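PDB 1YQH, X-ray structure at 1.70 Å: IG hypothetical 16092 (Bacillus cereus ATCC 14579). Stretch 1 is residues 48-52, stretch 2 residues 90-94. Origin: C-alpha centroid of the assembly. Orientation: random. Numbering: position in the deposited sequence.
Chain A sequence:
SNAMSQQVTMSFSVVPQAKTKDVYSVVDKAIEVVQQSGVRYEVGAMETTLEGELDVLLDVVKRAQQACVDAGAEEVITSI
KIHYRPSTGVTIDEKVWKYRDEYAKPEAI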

ATOM      1  N   THR A  48      -0.586  -0.031 -11.444  1.00 10.60           N
ATOM      2  CA  THR A  48       0.141  -0.285 -12.695  1.00 10.48           C
ATOM      3  C   THR A  48       1.453  -0.944 -12.317  1.00 10.16           C
ATOM      4  O   THR A  48       2.159  -0.452 -11.418  1.00  9.65           O
ATOM      5  CB  THR A  48       0.380   1.043 -13.447  1.00 10.09           C
ATOM      6  OG1 THR A  48      -0.878   1.497 -13.952  1.00 12.01           O
ATOM      7  CG2 THR A  48       1.378   0.886 -14.626  1.00 10.73           C
ATOM      8  N   THR A  49       1.761  -2.057 -12.981  1.00  9.40           N
ATOM      9  CA  THR A  49       2.988  -2.809 -12.726  1.00  9.80           C
ATOM     10  C   THR A  49       4.068  -2.329 -13.691  1.00  8.76           C
ATOM     11  O   THR A  49       3.769  -2.119 -14.868  1.00  9.54           O
ATOM     12  CB  THR A  49       2.758  -4.317 -12.949  1.00 10.36           C
ATOM     13  OG1 THR A  49       1.659  -4.747 -12.135  1.00 13.59           O
ATOM     14  CG2 THR A  49       4.023  -5.117 -12.570  1.00  9.82           C
ATOM     15  N   LEU A  50       5.293  -2.171 -13.179  1.00  9.48           N
ATOM     16  CA  LEU A  50       6.488  -1.812 -13.952  1.00  9.02           C
ATOM     17  C   LEU A  50       7.610  -2.821 -13.719  1.00  9.77           C
ATOM     18  O   LEU A  50       7.719  -3.407 -12.635  1.00  9.48           O
ATOM     19  CB  LEU A  50       7.009  -0.429 -13.530  1.00  9.68           C
ATOM     20  CG  LEU A  50       6.018   0.733 -13.461  1.00 10.20           C
ATOM     21  CD1 LEU A  50       6.664   1.989 -12.880  1.00 11.50           C
ATOM     22  CD2 LEU A  50       5.433   1.024 -14.854  1.00 12.43           C
ATOM     23  N   GLU A  51       8.458  -3.007 -14.733  1.00  9.11           N
ATOM     24  CA  GLU A  51       9.641  -3.843 -14.577  1.00 10.00           C
ATOM     25  C   GLU A  51      10.827  -3.087 -15.156  1.00 10.03           C
ATOM     26  O   GLU A  51      10.712  -2.498 -16.219  1.00  9.38           O
ATOM     27  CB  GLU A  51       9.434  -5.158 -15.332  1.00 10.10           C
ATOM     28  CG  GLU A  51      10.611  -6.111 -15.274  1.00 11.35           C
ATOM     29  CD  GLU A  51      10.385  -7.339 -16.141  1.00 11.59           C
ATOM     30  OE1 GLU A  51       9.638  -8.234 -15.723  1.00 11.91           O
ATOM     31  OE2 GLU A  51      10.949  -7.412 -17.246  1.00 15.25           O
ATOM     32  N   GLY A  52      11.955  -3.100 -14.450  1.00 10.49           N
ATOM     33  CA  GLY A  52      13.160  -2.441 -14.952  1.00 10.70           C
ATOM     34  C   GLY A  52      14.082  -1.985 -13.842  1.00 11.25           C
ATOM     35  O   GLY A  52      14.063  -2.529 -12.737  1.00 10.99           O
ATOM     36  N   VAL A  90      14.249  -9.560 -10.077  1.00 11.91           N
ATOM     37  CA  VAL A  90      12.906 -10.140 -10.037  1.00 13.68           C
ATOM     38  C   VAL A  90      12.130  -9.591 -11.238  1.00 13.60           C
ATOM     39  O   VAL A  90      12.267  -8.415 -11.587  1.00 13.68           O
ATOM     40  CB  VAL A  90      12.189  -9.842  -8.694  1.00 14.29           C
ATOM     41  CG1 VAL A  90      12.167  -8.356  -8.411  1.00 15.79           C
ATOM     42  CG2 VAL A  90      10.770 -10.461  -8.660  1.00 15.12           C
ATOM     43  N   THR A  91      11.336 -10.459 -11.859  1.00 13.29           N
ATOM     44  CA  THR A  91      10.614 -10.139 -13.084  1.00 13.44           C
ATOM     45  C   THR A  91       9.119 -10.380 -12.931  1.00 12.97           C
ATOM     46  O   THR A  91       8.679 -11.124 -12.047  1.00 12.47           O
ATOM     47  CB  THR A  91      11.114 -10.985 -14.283  1.00 13.95           C
ATOM     48  OG1 THR A  91      10.911 -12.375 -14.000  1.00 16.21           O
ATOM     49  CG2 THR A  91      12.597 -10.709 -14.563  1.00 15.97           C
ATOM     50  N   ILE A  92       8.341  -9.751 -13.808  1.00 12.21           N
ATOM     51  CA  ILE A  92       6.908  -9.973 -13.839  1.00 12.19           C
ATOM     52  C   ILE A  92       6.623 -11.452 -14.136  1.00 12.59           C
ATOM     53  O   ILE A  92       5.832 -12.104 -13.449  1.00 12.44           O
ATOM     54  CB  ILE A  92       6.235  -9.078 -14.893  1.00 11.53           C
ATOM     55  CG1 ILE A  92       6.317  -7.606 -14.448  1.00 11.72           C
ATOM     56  CG2 ILE A  92       4.773  -9.525 -15.124  1.00 11.03           C
ATOM     57  CD1 ILE A  92       5.900  -6.554 -15.511  1.00 12.09           C
ATOM     58  N   ASP A  93       7.288 -11.971 -15.159  1.00 13.67           N
ATOM     59  CA  ASP A  93       7.007 -13.331 -15.621  1.00 14.93           C
ATOM     60  C   ASP A  93       7.222 -14.378 -14.533  1.00 15.56           C
ATOM     61  O   ASP A  93       6.447 -15.317 -14.424  1.00 14.91           O
ATOM     62  CB  ASP A  93       7.804 -13.649 -16.884  1.00 15.56           C
ATOM     63  CG  ASP A  93       7.292 -12.892 -18.100  1.00 17.70           C
ATOM     64  OD1 ASP A  93       6.178 -12.344 -18.042  1.00 20.49           O
ATOM     65  OD2 ASP A  93       7.995 -12.855 -19.134  1.00 22.20           O
ATOM     66  N   GLU A  94       8.249 -14.206 -13.698  1.00 16.34           N
ATOM     67  CA  GLU A  94       8.516 -15.214 -12.683  1.00 17.83           C
ATOM     68  C   GLU A  94       7.394 -15.264 -11.649  1.00 18.31           C
ATOM     69  O   GLU A  94       7.123 -16.316 -11.077  1.00 18.77           O
ATOM     70  CB  GLU A  94       9.878 -14.992 -12.027  1.00 18.51           C
ATOM     71  CG  GLU A  94       9.837 -14.181 -10.775  1.00 20.35           C
ATOM     72  CD  GLU A  94      11.204 -14.057 -10.160  1.00 23.39           C
ATOM     73  OE1 GLU A  94      12.019 -13.281 -10.697  1.00 24.81           O
ATOM     74  OE2 GLU A  94      11.451 -14.737  -9.145  1.00 24.74           O
TER
HETATM   75  O   HOH W   1       9.126 -10.564 -17.011  1.00 17.69           O

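A single strand glutamate meets the first turn of a helix here, and one hydrogen bond does most of the polar work. E51 points its CA-to-CB bond toward the second stretch and keeps chi1 and chi2 both trans (179° and -175°), so the chain is extended and carries its carboxylate out to the helix start. Chi3 near -77° then sets the plane of the carboxylate. I92 N donates to E51 OE1 at 2.8 Å with an N-H...O angle of 170°, nearly straight. The same oxygen accepts from water 1 (2.7 Å from E51 OE1 to the water O), and that water in turn accepts from D93 N at 3.0 Å. The amides at a helix start have no preceding turn to supply carbonyls, so an anionic side chain suits this place: one carboxylate oxygen serves I92 directly and D93 through water.

The helix also caps itself. T91, at the N-cap, holds chi1 at 60° (p), which places OG1 3.2 Å from E94 N to accept its hydrogen bond. E94 returns the favour, its OE1 accepting from T91 N at 3.1 Å; its chi1 of 94° lies between wells. This reciprocal box braces the backbone that presents I92 N to the strand.

Beside the polar link lies a small apolar one. I92 points toward the strand with chi1 m (-68°) and chi2 t (170°), an extended arrangement that brings CD1 to 3.8 Å from T49 CG2. T49, chi1 m (-55°), also points toward the helix, two residues before E51 as strand alternation requires, while L50 between them points away. A buried threonine can offer its methyl here, and isoleucine reaches it with its longer branch. The whole contact buries just 199 Å², mostly on E51 and I92.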